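Local atomic coordinates of hypothetical protein Atu2144 (PDB entry 2ODF), a protein that is of unknown function but belongs to the N-formylglutamate amidohydrolase family and so probably hydrolyses an amide bond, as zinc-dependent relatives do. Residues R6-E12 and I38-Y42; V27-H33 and V148-H154; V86-P92 and R122-Y127; V167-H173 and L192-D198. All coordinates share one frame; numbering follows the deposited sequence.

Interactions 2 and 4 lie in the same seven-stranded mixed sheet, 2 in its buried middle and 4 at one margin; both are parallel strand pairs joined by backbone hydrogen bonds. Interaction 2 is lined by aliphatic side chains and ends in a buried polar group, whereas the more open interaction 4 adds arginines and a glutamate that bonds to the backbone. Interaction 1 joins two loops; interaction 3 docks a loop on helix 116-143. They touch, with Phe-7 on Ala-125 and Leu-126, and Phe-8 on Leu-126, but 1 is a surface contact built round a carboxylate and waters, while 3 is buried and largely aromatic. Interactions 2 and 3 meet through His-33 and Asp-88, a probable hydrogen bond.

Interaction 1. Residues R6-E12 and I38-Y42; sequences RFFTEAE and IPQKY
Phe-8 and Pro-39 are the residues whose CA atoms come nearest, 6.3 Å apart, between a loop that takes on helical angles at residues 10-12 and a loop that ends in the 3-10 turn 40-42. The carboxylate of Glu-12 bridges the loops: Gln-40 N gives its hydrogen to the syn lone pair of OE2 over 2.6 Å. Its other oxygen, OE1, is met from above the carboxylate plane by Thr-9 N at 3.0 Å, while Glu-12 N binds Thr-9 OG1 at 3.1 Å. The latter bond makes an ST motif, and the two together tie Thr-9 and Glu-12 in a reciprocal pair. Of two waters, one donates to Phe-7 O and Glu-12 OE1 and accepts from Lys-41 N; the second links OE2 to Ile-38 O. Phe-7 and Phe-8 also pack on Leu-126 of helix 116-143, so the N-terminal loop and the loop after strand 27-31 meet beside that helix. The Phe-7 ring, swung anti to its amide nitrogen (chi1 -160°), reaches the second loop and receives the edge of Tyr-42 on its face, offset, with planes at 62°. Tyr-42 OH lies 3.1 Å from Phe-7 CE2 and is hydrogen-bonded to Lys-41 NZ and Glu-118, while Pro-39 CG is 4.1 Å from Phe-7 CE1. The side chains of Thr-9 and Gln-40 cross at about a right angle, with Thr-9 CG2 3.6 Å from Gln-40 NE2.

Interaction 2. Residues V27-H33 and V148-H154; sequences VLLVCEH and VVVVTIH
Val-27 to Val-30 pair in parallel with Val-149 to Thr-152, the strand axes 4.6 Å apart and inclined at 30°. Four backbone bonds alternate along the ladder, from Leu-28 N to Val-149 O at 2.8 Å through to Ile-153 N and Val-30 O. On one side of the sheet Val-27 CG1 meets Val-151 CG2 at 3.7 Å, and Leu-29 lies beside Val-151, pointing the same way, so that CD2 comes 4.0 Å from CG1. These are inner strands of the seven-stranded mixed sheet of an alpha/beta fold: helix 62-73 packs on Leu-29 and Ile-153, and helix 116-143 on Leu-28 and Val-30. On the latter side Val-30 CB approaches Thr-152 CG2 at 4.1 Å. Past the ladder, at the C-terminal strand ends, the chemistry turns polar, consistent with an active-site region. The edge of the His-154 ring is directed at the face of His-33, offset, with planes at 82°. A water bound by His-33 N and Ile-153 O sits over the centre of the His-154 ring. Glu-32, bent at chi2 (96°), brings its carboxylate against the same ring, steeply tilted to it, and OE2 bonds to Thr-209. His-33 NE2 bonds to Asp-88, and its ND1 weakly to Asp-59.

Interaction 3. Residues V86-P92 and R122-Y127; sequences VYDCNRP and RTSALY
Tyr-87 and Tyr-127 lead the docking of a loop on helix 116-143; the loop includes a type I beta turn, Asp-88 to Arg-91, in which Asp-88 OD1 accepts from Asn-90 N as an Asx turn. The aromatic part is a slid pair, the planes 30° apart and the rings barely overlapping. Tyr-127 CB lies over the Tyr-87 face in a CH-pi contact, 3.6 Å from the centroid. In return Tyr-87 OH stands 3.4 Å above the centre of the Tyr-127 ring, held there by its donation to Arg-91 O at 2.9 Å. Tyr-127 OH bonds to His-208, and its ring meets Phe-120 of the second subunit. Among polar contacts, Arg-122 NH1 donates to Val-86 O over 2.9 Å, in the carbonyl plane and on a lone pair. Extended from CG to NE, the side chain reaches this carbonyl and also forms a salt bridge through NE with Glu-118 and a hydrogen bond through NH1 with Asn-111. Apolar packing follows: Val-86 CG1 lies over one guanidinium face and touches Leu-126 CD1 at 3.5 Å, the two side chains crossing at about a right angle. At the edge of the Tyr-127 ring, near its plane, Cys-89 O is 3.9 Å from CE1.

Interaction 4. Residues V167-H173 and L192-D198; sequences VEIGILH and LTVRRND
Over one face of the His-173 ring lies Asn-197 OD1, 3.4 Å above the plane and displaced toward the rim, with the ring and amide planes 44° apart. At the edge of that ring, in its plane, is Arg-196 CD. The guanidinium of Arg-196 has His-173 NE2 at its edge, the two planes standing nearly perpendicular; a bend at chi3 (-62°) turns that edge to the ring, and its NH1 forms a salt bridge with Asp-181. The guanidinium of Arg-195 carries Thr-193 CG2 over the centre of one face. The arginines belong to a beta-alpha-beta unit in which helix 178-186 connects strand 169-172 to the parallel strand 194-196, an outermost strand of the sheet in this chain. The backbone ladder runs from Ile-169 N to Thr-193 O, then through Arg-195 N to Ile-169 O and Ile-171 N to Arg-195 O, and ends with Asn-197 N on Ile-171 O. Thr-193 O is gripped twice, by Ile-169 N at 3.0 Å and Glu-168 N at 2.9 Å. Glu-168 OE1 answers by accepting the hydrogen of Thr-193 N on its anti lone pair, a nearly straight bond of 2.8 Å. Ile-171 CG1 packs against Val-194 CG1 at 3.7 Å on the side where helix 178-186 covers Ile-171, and Ile-169 CG1 meets Leu-192 CD1 at 4.0 Å. Gly-170, having no side chain, admits the buried carbonyl of Asp-198, which has no polar partner in the model: Asp-198 O lies 3.1 Å from Gly-170 CA in a CA-H...O contact.

Interaction 1. Residues R6-E12 and I38-Y42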
# COMPACT_ATOMS: atom_id res chain seq x y z
N ARG A 6 -6.63 14.67 9.67
CA ARG A 6 -6.22 13.61 8.69
C ARG A 6 -4.74 13.77 8.33
O ARG A 6 -3.94 14.31 9.12
CB ARG A 6 -7.11 13.67 7.44
CG ARG A 6 -7.28 12.31 6.67
CD ARG A 6 -7.65 12.51 5.20
NE ARG A 6 -6.70 13.42 4.53
CZ ARG A 6 -6.93 14.10 3.40
NH1 ARG A 6 -8.10 14.01 2.75
NH2 ARG A 6 -6.00 14.89 2.93
N PHE A 7 -4.38 13.31 7.13
CA PHE A 7 -3.00 13.26 6.72
C PHE A 7 -2.48 14.63 6.32
O PHE A 7 -1.38 15.01 6.72
CB PHE A 7 -2.84 12.26 5.57
CG PHE A 7 -1.45 11.80 5.40
CD1 PHE A 7 -0.57 12.49 4.59
CD2 PHE A 7 -0.97 10.70 6.11
CE1 PHE A 7 0.74 12.06 4.44
CE2 PHE A 7 0.33 10.30 5.99
CZ PHE A 7 1.19 10.96 5.14
N PHE A 8 -3.27 15.34 5.51
CA PHE A 8 -2.91 16.65 4.97
C PHE A 8 -3.81 17.75 5.50
O PHE A 8 -5.02 17.56 5.68
CB PHE A 8 -3.03 16.68 3.42
CG PHE A 8 -2.15 15.66 2.70
CD1 PHE A 8 -0.77 15.79 2.70
CD2 PHE A 8 -2.72 14.60 2.01
CE1 PHE A 8 0.03 14.88 2.06
CE2 PHE A 8 -1.92 13.68 1.38
CZ PHE A 8 -0.54 13.82 1.40
N THR A 9 -3.24 18.93 5.71
CA THR A 9 -4.04 20.13 5.91
C THR A 9 -4.69 20.52 4.58
O THR A 9 -4.22 20.10 3.51
CB THR A 9 -3.19 21.31 6.43
OG1 THR A 9 -2.23 21.68 5.43
CG2 THR A 9 -2.46 20.94 7.73
N GLU A 10 -5.75 21.31 4.63
CA GLU A 10 -6.33 21.89 3.41
C GLU A 10 -5.29 22.63 2.57
O GLU A 10 -5.17 22.36 1.39
CB GLU A 10 -7.51 22.83 3.71
CG GLU A 10 -8.90 22.21 3.52
CD GLU A 10 -10.03 23.26 3.55
OE1 GLU A 10 -10.12 24.10 2.61
OE2 GLU A 10 -10.82 23.25 4.52
N ALA A 11 -4.54 23.55 3.19
CA ALA A 11 -3.57 24.36 2.48
C ALA A 11 -2.44 23.54 1.82
O ALA A 11 -1.85 23.98 0.83
CB ALA A 11 -2.96 25.40 3.41
N GLU A 12 -2.15 22.37 2.36
CA GLU A 12 -1.07 21.53 1.85
C GLU A 12 -1.37 20.92 0.50
O GLU A 12 -0.44 20.54 -0.23
CB GLU A 12 -0.79 20.38 2.83
CG GLU A 12 0.30 20.75 3.74
CD GLU A 12 0.51 19.79 4.88
OE1 GLU A 12 -0.30 18.87 5.15
OE2 GLU A 12 1.53 20.03 5.53
N ILE A 38 7.44 18.49 4.03
CA ILE A 38 7.03 17.56 5.08
C ILE A 38 5.61 17.97 5.46
O ILE A 38 5.39 19.14 5.82
CB ILE A 38 7.93 17.65 6.35
CG1 ILE A 38 9.44 17.54 6.03
CG2 ILE A 38 7.52 16.56 7.37
CD1 ILE A 38 9.85 16.31 5.24
N PRO A 39 4.65 17.03 5.41
CA PRO A 39 3.31 17.36 5.86
C PRO A 39 3.35 17.88 7.30
O PRO A 39 4.18 17.42 8.09
CB PRO A 39 2.57 16.02 5.80
CG PRO A 39 3.31 15.21 4.84
CD PRO A 39 4.74 15.62 4.95
N GLN A 40 2.50 18.85 7.58
CA GLN A 40 2.46 19.55 8.86
C GLN A 40 2.42 18.55 10.01
O GLN A 40 3.13 18.71 10.99
CB GLN A 40 1.25 20.50 8.91
CG GLN A 40 1.34 21.56 10.02
CD GLN A 40 -0.01 22.23 10.33
OE1 GLN A 40 -0.21 23.40 9.99
NE2 GLN A 40 -0.92 21.50 10.98
N LYS A 41 1.63 17.49 9.88
CA LYS A 41 1.48 16.54 10.97
C LYS A 41 2.82 15.97 11.48
O LYS A 41 2.92 15.58 12.64
CB LYS A 41 0.49 15.42 10.60
CG LYS A 41 0.96 14.45 9.57
CD LYS A 41 -0.01 13.22 9.44
CE LYS A 41 0.33 12.05 10.38
NZ LYS A 41 -0.09 10.67 9.84
N TYR A 42 3.84 15.94 10.64
CA TYR A 42 5.12 15.33 11.00
C TYR A 42 6.11 16.28 11.63
O TYR A 42 7.12 15.84 12.13
CB TYR A 42 5.76 14.62 9.78
CG TYR A 42 4.93 13.46 9.35
CD1 TYR A 42 4.92 12.28 10.09
CD2 TYR A 42 4.09 13.56 8.28
CE1 TYR A 42 4.14 11.21 9.73
CE2 TYR A 42 3.29 12.51 7.90
CZ TYR A 42 3.31 11.33 8.63
OH TYR A 42 2.47 10.30 8.26
O HOH W 1 -0.30 17.30 7.71
O HOH W 2 3.77 21.17 4.92

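Interaction 2. Residues V27-H33 and V148-H154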
# COMPACT_ATOMS: atom_id res chain seq x y z
N VAL A 27 6.48 11.34 -24.50
CA VAL A 27 7.21 11.16 -23.24
C VAL A 27 6.31 11.47 -22.01
O VAL A 27 5.56 12.45 -21.99
CB VAL A 27 8.50 12.00 -23.22
CG1 VAL A 27 9.12 12.03 -21.87
CG2 VAL A 27 9.51 11.44 -24.24
N LEU A 28 6.34 10.57 -21.02
CA LEU A 28 5.66 10.78 -19.73
C LEU A 28 6.74 10.90 -18.68
O LEU A 28 7.48 9.93 -18.39
CB LEU A 28 4.73 9.61 -19.41
CG LEU A 28 3.91 9.68 -18.10
CD1 LEU A 28 3.05 10.94 -17.97
CD2 LEU A 28 3.05 8.39 -17.88
N LEU A 29 6.89 12.11 -18.15
CA LEU A 29 7.91 12.43 -17.19
C LEU A 29 7.37 12.15 -15.79
O LEU A 29 6.21 12.49 -15.48
CB LEU A 29 8.34 13.89 -17.30
CG LEU A 29 9.06 14.29 -18.60
CD1 LEU A 29 8.97 15.82 -18.90
CD2 LEU A 29 10.52 13.78 -18.58
N VAL A 30 8.22 11.53 -14.96
CA VAL A 30 7.89 11.13 -13.58
C VAL A 30 9.02 11.57 -12.64
O VAL A 30 10.20 11.31 -12.89
CB VAL A 30 7.67 9.59 -13.47
CG1 VAL A 30 7.33 9.18 -12.01
CG2 VAL A 30 6.58 9.14 -14.51
N CYS A 31 8.65 12.24 -11.55
CA CYS A 31 9.63 12.75 -10.59
C CYS A 31 9.18 12.44 -9.16
O CYS A 31 8.43 13.21 -8.55
CB CYS A 31 9.83 14.26 -10.80
SG CYS A 31 11.24 14.88 -9.92
N GLU A 32 9.63 11.29 -8.65
CA GLU A 32 9.25 10.82 -7.32
C GLU A 32 9.88 11.67 -6.18
O GLU A 32 9.26 11.85 -5.13
CB GLU A 32 9.66 9.36 -7.13
CG GLU A 32 9.19 8.40 -8.20
CD GLU A 32 10.24 8.17 -9.24
OE1 GLU A 32 10.78 9.17 -9.75
OE2 GLU A 32 10.52 7.00 -9.55
N HIS A 33 11.06 12.23 -6.43
CA HIS A 33 11.78 12.99 -5.39
C HIS A 33 11.76 14.48 -5.62
O HIS A 33 12.70 15.19 -5.25
CB HIS A 33 13.22 12.47 -5.26
CG HIS A 33 13.32 11.01 -4.92
ND1 HIS A 33 14.44 10.27 -5.18
CD2 HIS A 33 12.41 10.15 -4.40
CE1 HIS A 33 14.25 9.01 -4.80
NE2 HIS A 33 13.01 8.91 -4.34
N VAL A 148 3.77 5.63 -25.39
CA VAL A 148 4.18 6.12 -24.06
C VAL A 148 5.63 5.75 -23.81
O VAL A 148 6.02 4.60 -24.01
CB VAL A 148 3.36 5.52 -22.92
CG1 VAL A 148 3.85 6.09 -21.59
CG2 VAL A 148 1.85 5.76 -23.13
N VAL A 149 6.44 6.74 -23.45
CA VAL A 149 7.85 6.55 -23.14
C VAL A 149 8.01 7.05 -21.70
O VAL A 149 7.80 8.24 -21.40
CB VAL A 149 8.80 7.33 -24.09
CG1 VAL A 149 10.28 7.15 -23.67
CG2 VAL A 149 8.62 6.95 -25.60
N VAL A 150 8.34 6.13 -20.80
CA VAL A 150 8.35 6.46 -19.36
C VAL A 150 9.72 6.95 -18.99
O VAL A 150 10.69 6.21 -19.08
CB VAL A 150 7.93 5.24 -18.50
CG1 VAL A 150 7.96 5.58 -16.96
CG2 VAL A 150 6.55 4.76 -18.94
N VAL A 151 9.81 8.19 -18.53
CA VAL A 151 11.11 8.78 -18.25
C VAL A 151 11.05 9.33 -16.84
O VAL A 151 10.27 10.24 -16.58
CB VAL A 151 11.45 9.93 -19.23
CG1 VAL A 151 12.81 10.56 -18.84
CG2 VAL A 151 11.44 9.43 -20.69
N THR A 152 11.85 8.78 -15.94
CA THR A 152 11.95 9.33 -14.58
C THR A 152 13.20 10.21 -14.42
O THR A 152 14.26 9.97 -15.03
CB THR A 152 11.91 8.22 -13.51
OG1 THR A 152 13.18 7.59 -13.40
CG2 THR A 152 10.88 7.14 -13.85
N ILE A 153 13.05 11.25 -13.61
CA ILE A 153 14.10 12.27 -13.44
C ILE A 153 14.52 12.36 -11.99
O ILE A 153 13.70 12.63 -11.09
CB ILE A 153 13.59 13.69 -13.88
CG1 ILE A 153 13.04 13.67 -15.32
CG2 ILE A 153 14.67 14.73 -13.69
CD1 ILE A 153 14.03 13.30 -16.41
N HIS A 154 15.82 12.17 -11.76
CA HIS A 154 16.41 12.13 -10.43
C HIS A 154 17.70 12.97 -10.41
O HIS A 154 18.32 13.21 -11.47
CB HIS A 154 16.80 10.70 -10.05
CG HIS A 154 15.64 9.82 -9.70
ND1 HIS A 154 14.71 9.39 -10.62
CD2 HIS A 154 15.25 9.30 -8.51
CE1 HIS A 154 13.82 8.62 -10.02
NE2 HIS A 154 14.12 8.56 -8.74
O HOH W 3 12.93 11.68 -8.46

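Interaction 3. Residues V86-P92 and R122-Y127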
# COMPACT_ATOMS: atom_id res chain seq x y z
N VAL A 86 9.17 10.88 4.13
CA VAL A 86 7.93 10.35 4.64
C VAL A 86 7.59 9.02 3.93
O VAL A 86 7.31 8.01 4.57
CB VAL A 86 6.77 11.37 4.53
CG1 VAL A 86 5.48 10.77 5.14
CG2 VAL A 86 7.13 12.65 5.28
N TYR A 87 7.67 9.02 2.61
CA TYR A 87 7.53 7.79 1.84
C TYR A 87 8.31 7.97 0.54
O TYR A 87 8.03 8.91 -0.24
CB TYR A 87 6.05 7.41 1.54
CG TYR A 87 5.97 5.99 1.03
CD1 TYR A 87 6.51 5.66 -0.22
CD2 TYR A 87 5.45 4.95 1.80
CE1 TYR A 87 6.52 4.35 -0.68
CE2 TYR A 87 5.45 3.64 1.33
CZ TYR A 87 6.01 3.35 0.09
OH TYR A 87 6.06 2.05 -0.41
N ASP A 88 9.28 7.08 0.30
CA ASP A 88 10.05 7.09 -0.94
C ASP A 88 9.24 6.36 -2.00
O ASP A 88 9.20 5.13 -2.02
CB ASP A 88 11.43 6.45 -0.76
CG ASP A 88 12.33 6.64 -1.97
OD1 ASP A 88 11.79 6.85 -3.09
OD2 ASP A 88 13.57 6.58 -1.81
N CYS A 89 8.58 7.12 -2.86
CA CYS A 89 7.67 6.52 -3.84
C CYS A 89 8.38 5.66 -4.89
O CYS A 89 7.71 4.96 -5.65
CB CYS A 89 6.83 7.59 -4.49
SG CYS A 89 5.55 8.18 -3.41
N ASN A 90 9.71 5.70 -4.93
CA ASN A 90 10.47 4.79 -5.77
C ASN A 90 10.85 3.52 -5.01
O ASN A 90 11.81 2.87 -5.37
CB ASN A 90 11.75 5.47 -6.32
CG ASN A 90 12.35 4.72 -7.52
OD1 ASN A 90 11.66 4.01 -8.23
ND2 ASN A 90 13.63 4.93 -7.76
N ARG A 91 10.10 3.18 -3.95
CA ARG A 91 10.32 1.95 -3.17
C ARG A 91 8.97 1.30 -2.81
O ARG A 91 8.03 2.01 -2.48
CB ARG A 91 11.03 2.26 -1.88
CG ARG A 91 12.45 2.79 -2.06
CD ARG A 91 13.42 1.79 -2.64
NE ARG A 91 14.73 2.43 -2.64
CZ ARG A 91 15.90 1.83 -2.52
NH1 ARG A 91 16.04 0.52 -2.36
NH2 ARG A 91 16.99 2.60 -2.52
N PRO A 92 8.89 -0.04 -2.86
CA PRO A 92 7.68 -0.70 -2.40
C PRO A 92 7.62 -0.70 -0.86
O PRO A 92 8.68 -0.56 -0.20
CB PRO A 92 7.83 -2.12 -2.97
CG PRO A 92 9.28 -2.33 -3.06
CD PRO A 92 9.86 -1.01 -3.38
N ARG A 122 0.90 6.24 5.54
CA ARG A 122 1.81 6.78 4.52
C ARG A 122 1.65 6.08 3.20
O ARG A 122 1.67 6.70 2.16
CB ARG A 122 3.25 6.64 5.00
CG ARG A 122 3.51 7.42 6.27
CD ARG A 122 4.94 7.31 6.61
NE ARG A 122 5.27 7.91 7.89
CZ ARG A 122 6.51 8.21 8.28
NH1 ARG A 122 7.54 8.02 7.45
NH2 ARG A 122 6.73 8.70 9.49
N THR A 123 1.52 4.76 3.23
CA THR A 123 1.32 3.97 2.02
C THR A 123 0.06 4.39 1.26
O THR A 123 0.06 4.52 0.03
CB THR A 123 1.28 2.45 2.36
OG1 THR A 123 2.49 2.04 3.03
CG2 THR A 123 1.10 1.65 1.12
N SER A 124 -1.01 4.63 2.01
CA SER A 124 -2.31 4.98 1.44
C SER A 124 -2.39 6.38 0.88
O SER A 124 -3.11 6.61 -0.07
CB SER A 124 -3.40 4.89 2.52
OG SER A 124 -4.64 5.27 1.97
N ALA A 125 -1.69 7.31 1.52
CA ALA A 125 -1.81 8.75 1.26
C ALA A 125 -0.81 9.23 0.23
O ALA A 125 -1.13 10.15 -0.54
CB ALA A 125 -1.63 9.52 2.54
N LEU A 126 0.39 8.63 0.22
CA LEU A 126 1.47 9.07 -0.65
C LEU A 126 1.79 8.10 -1.76
O LEU A 126 1.85 8.53 -2.89
CB LEU A 126 2.74 9.34 0.15
CG LEU A 126 2.65 10.54 1.11
CD1 LEU A 126 3.91 10.55 1.97
CD2 LEU A 126 2.40 11.91 0.40
N TYR A 127 1.97 6.81 -1.46
CA TYR A 127 2.52 5.87 -2.42
C TYR A 127 1.49 5.38 -3.41
O TYR A 127 1.70 5.46 -4.64
CB TYR A 127 3.17 4.69 -1.65
CG TYR A 127 3.64 3.52 -2.47
CD1 TYR A 127 4.79 3.58 -3.25
CD2 TYR A 127 2.95 2.31 -2.42
CE1 TYR A 127 5.23 2.45 -3.97
CE2 TYR A 127 3.39 1.21 -3.10
CZ TYR A 127 4.50 1.27 -3.88
OH TYR A 127 4.86 0.13 -4.57

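Interaction 4. Residues V167-H173 and L192-D198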
# COMPACT_ATOMS: atom_id res chain seq x y z
N VAL A 167 30.86 10.57 -12.24
CA VAL A 167 29.70 10.42 -13.16
C VAL A 167 28.81 11.64 -13.05
O VAL A 167 28.58 12.17 -11.94
CB VAL A 167 28.88 9.10 -12.95
CG1 VAL A 167 28.33 8.97 -11.49
CG2 VAL A 167 27.76 9.00 -13.98
N GLU A 168 28.37 12.14 -14.21
CA GLU A 168 27.62 13.38 -14.28
C GLU A 168 26.16 13.11 -14.62
O GLU A 168 25.27 13.66 -14.00
CB GLU A 168 28.27 14.37 -15.25
CG GLU A 168 29.51 14.98 -14.66
CD GLU A 168 30.31 15.85 -15.66
OE1 GLU A 168 30.40 15.47 -16.83
OE2 GLU A 168 30.85 16.90 -15.23
N ILE A 169 25.96 12.24 -15.59
CA ILE A 169 24.66 11.76 -15.99
C ILE A 169 24.70 10.24 -15.95
O ILE A 169 25.50 9.62 -16.64
CB ILE A 169 24.30 12.20 -17.43
CG1 ILE A 169 24.34 13.71 -17.59
CG2 ILE A 169 22.89 11.66 -17.86
CD1 ILE A 169 23.16 14.46 -17.00
N GLY A 170 23.80 9.64 -15.16
CA GLY A 170 23.54 8.22 -15.24
C GLY A 170 22.31 7.91 -16.08
O GLY A 170 21.27 8.58 -15.96
N ILE A 171 22.45 6.90 -16.93
CA ILE A 171 21.38 6.38 -17.78
C ILE A 171 21.01 5.02 -17.16
O ILE A 171 21.71 4.03 -17.31
CB ILE A 171 21.82 6.26 -19.27
CG1 ILE A 171 22.30 7.61 -19.81
CG2 ILE A 171 20.67 5.65 -20.14
CD1 ILE A 171 21.22 8.71 -19.85
N LEU A 172 19.90 5.00 -16.44
CA LEU A 172 19.51 3.82 -15.67
C LEU A 172 18.39 3.04 -16.34
O LEU A 172 17.50 3.60 -16.99
CB LEU A 172 19.12 4.22 -14.25
CG LEU A 172 20.27 4.39 -13.26
CD1 LEU A 172 21.30 5.39 -13.74
CD2 LEU A 172 19.70 4.83 -11.95
N HIS A 173 18.43 1.72 -16.20
CA HIS A 173 17.43 0.88 -16.82
C HIS A 173 17.37 -0.44 -16.10
O HIS A 173 18.30 -0.79 -15.38
CB HIS A 173 17.74 0.69 -18.31
CG HIS A 173 19.02 -0.05 -18.56
ND1 HIS A 173 19.08 -1.42 -18.58
CD2 HIS A 173 20.27 0.40 -18.82
CE1 HIS A 173 20.33 -1.80 -18.82
NE2 HIS A 173 21.06 -0.71 -18.98
N LEU A 192 29.86 15.69 -21.16
CA LEU A 192 29.50 15.15 -19.86
C LEU A 192 29.97 13.71 -19.75
O LEU A 192 30.02 13.01 -20.75
CB LEU A 192 27.98 15.22 -19.66
CG LEU A 192 27.44 16.65 -19.57
CD1 LEU A 192 25.93 16.75 -19.68
CD2 LEU A 192 27.93 17.29 -18.27
N THR A 193 30.32 13.29 -18.53
CA THR A 193 30.56 11.90 -18.19
C THR A 193 29.22 11.22 -17.97
O THR A 193 28.50 11.50 -16.99
CB THR A 193 31.41 11.78 -16.92
OG1 THR A 193 32.61 12.50 -17.13
CG2 THR A 193 31.75 10.32 -16.58
N VAL A 194 28.90 10.33 -18.91
CA VAL A 194 27.60 9.68 -19.02
C VAL A 194 27.82 8.19 -18.91
O VAL A 194 28.64 7.63 -19.63
CB VAL A 194 26.93 9.97 -20.37
CG1 VAL A 194 25.55 9.28 -20.46
CG2 VAL A 194 26.81 11.46 -20.59
N ARG A 195 27.14 7.53 -17.96
CA ARG A 195 27.41 6.13 -17.69
C ARG A 195 26.13 5.35 -17.43
O ARG A 195 25.14 5.90 -16.96
CB ARG A 195 28.30 6.00 -16.46
CG ARG A 195 29.64 6.74 -16.54
CD ARG A 195 30.75 5.80 -16.76
NE ARG A 195 32.08 6.45 -16.74
CZ ARG A 195 32.60 7.15 -17.75
NH1 ARG A 195 31.94 7.32 -18.90
NH2 ARG A 195 33.82 7.67 -17.61
N ARG A 196 26.17 4.06 -17.77
CA ARG A 196 25.05 3.15 -17.63
C ARG A 196 24.97 2.69 -16.18
O ARG A 196 25.98 2.25 -15.60
CB ARG A 196 25.29 1.92 -18.50
CG ARG A 196 24.20 0.88 -18.47
CD ARG A 196 24.68 -0.43 -19.09
NE ARG A 196 25.03 -0.21 -20.49
CZ ARG A 196 24.15 -0.18 -21.49
NH1 ARG A 196 22.86 -0.37 -21.26
NH2 ARG A 196 24.57 0.05 -22.72
N ASN A 197 23.77 2.77 -15.62
CA ASN A 197 23.49 2.30 -14.27
C ASN A 197 24.58 2.69 -13.28
O ASN A 197 25.13 1.86 -12.57
CB ASN A 197 23.26 0.79 -14.27
CG ASN A 197 21.94 0.42 -14.89
OD1 ASN A 197 21.83 -0.53 -15.66
ND2 ASN A 197 20.95 1.19 -14.61
N ASP A 198 24.82 4.00 -13.22
CA ASP A 198 25.84 4.58 -12.39
C ASP A 198 25.33 5.98 -12.13
O ASP A 198 25.10 6.71 -13.08
CB ASP A 198 27.13 4.62 -13.21
CG ASP A 198 28.38 4.90 -12.39
OD1 ASP A 198 28.30 5.36 -11.24
OD2 ASP A 198 29.46 4.69 -12.96
O HOH W 4 33.35 14.95 -18.57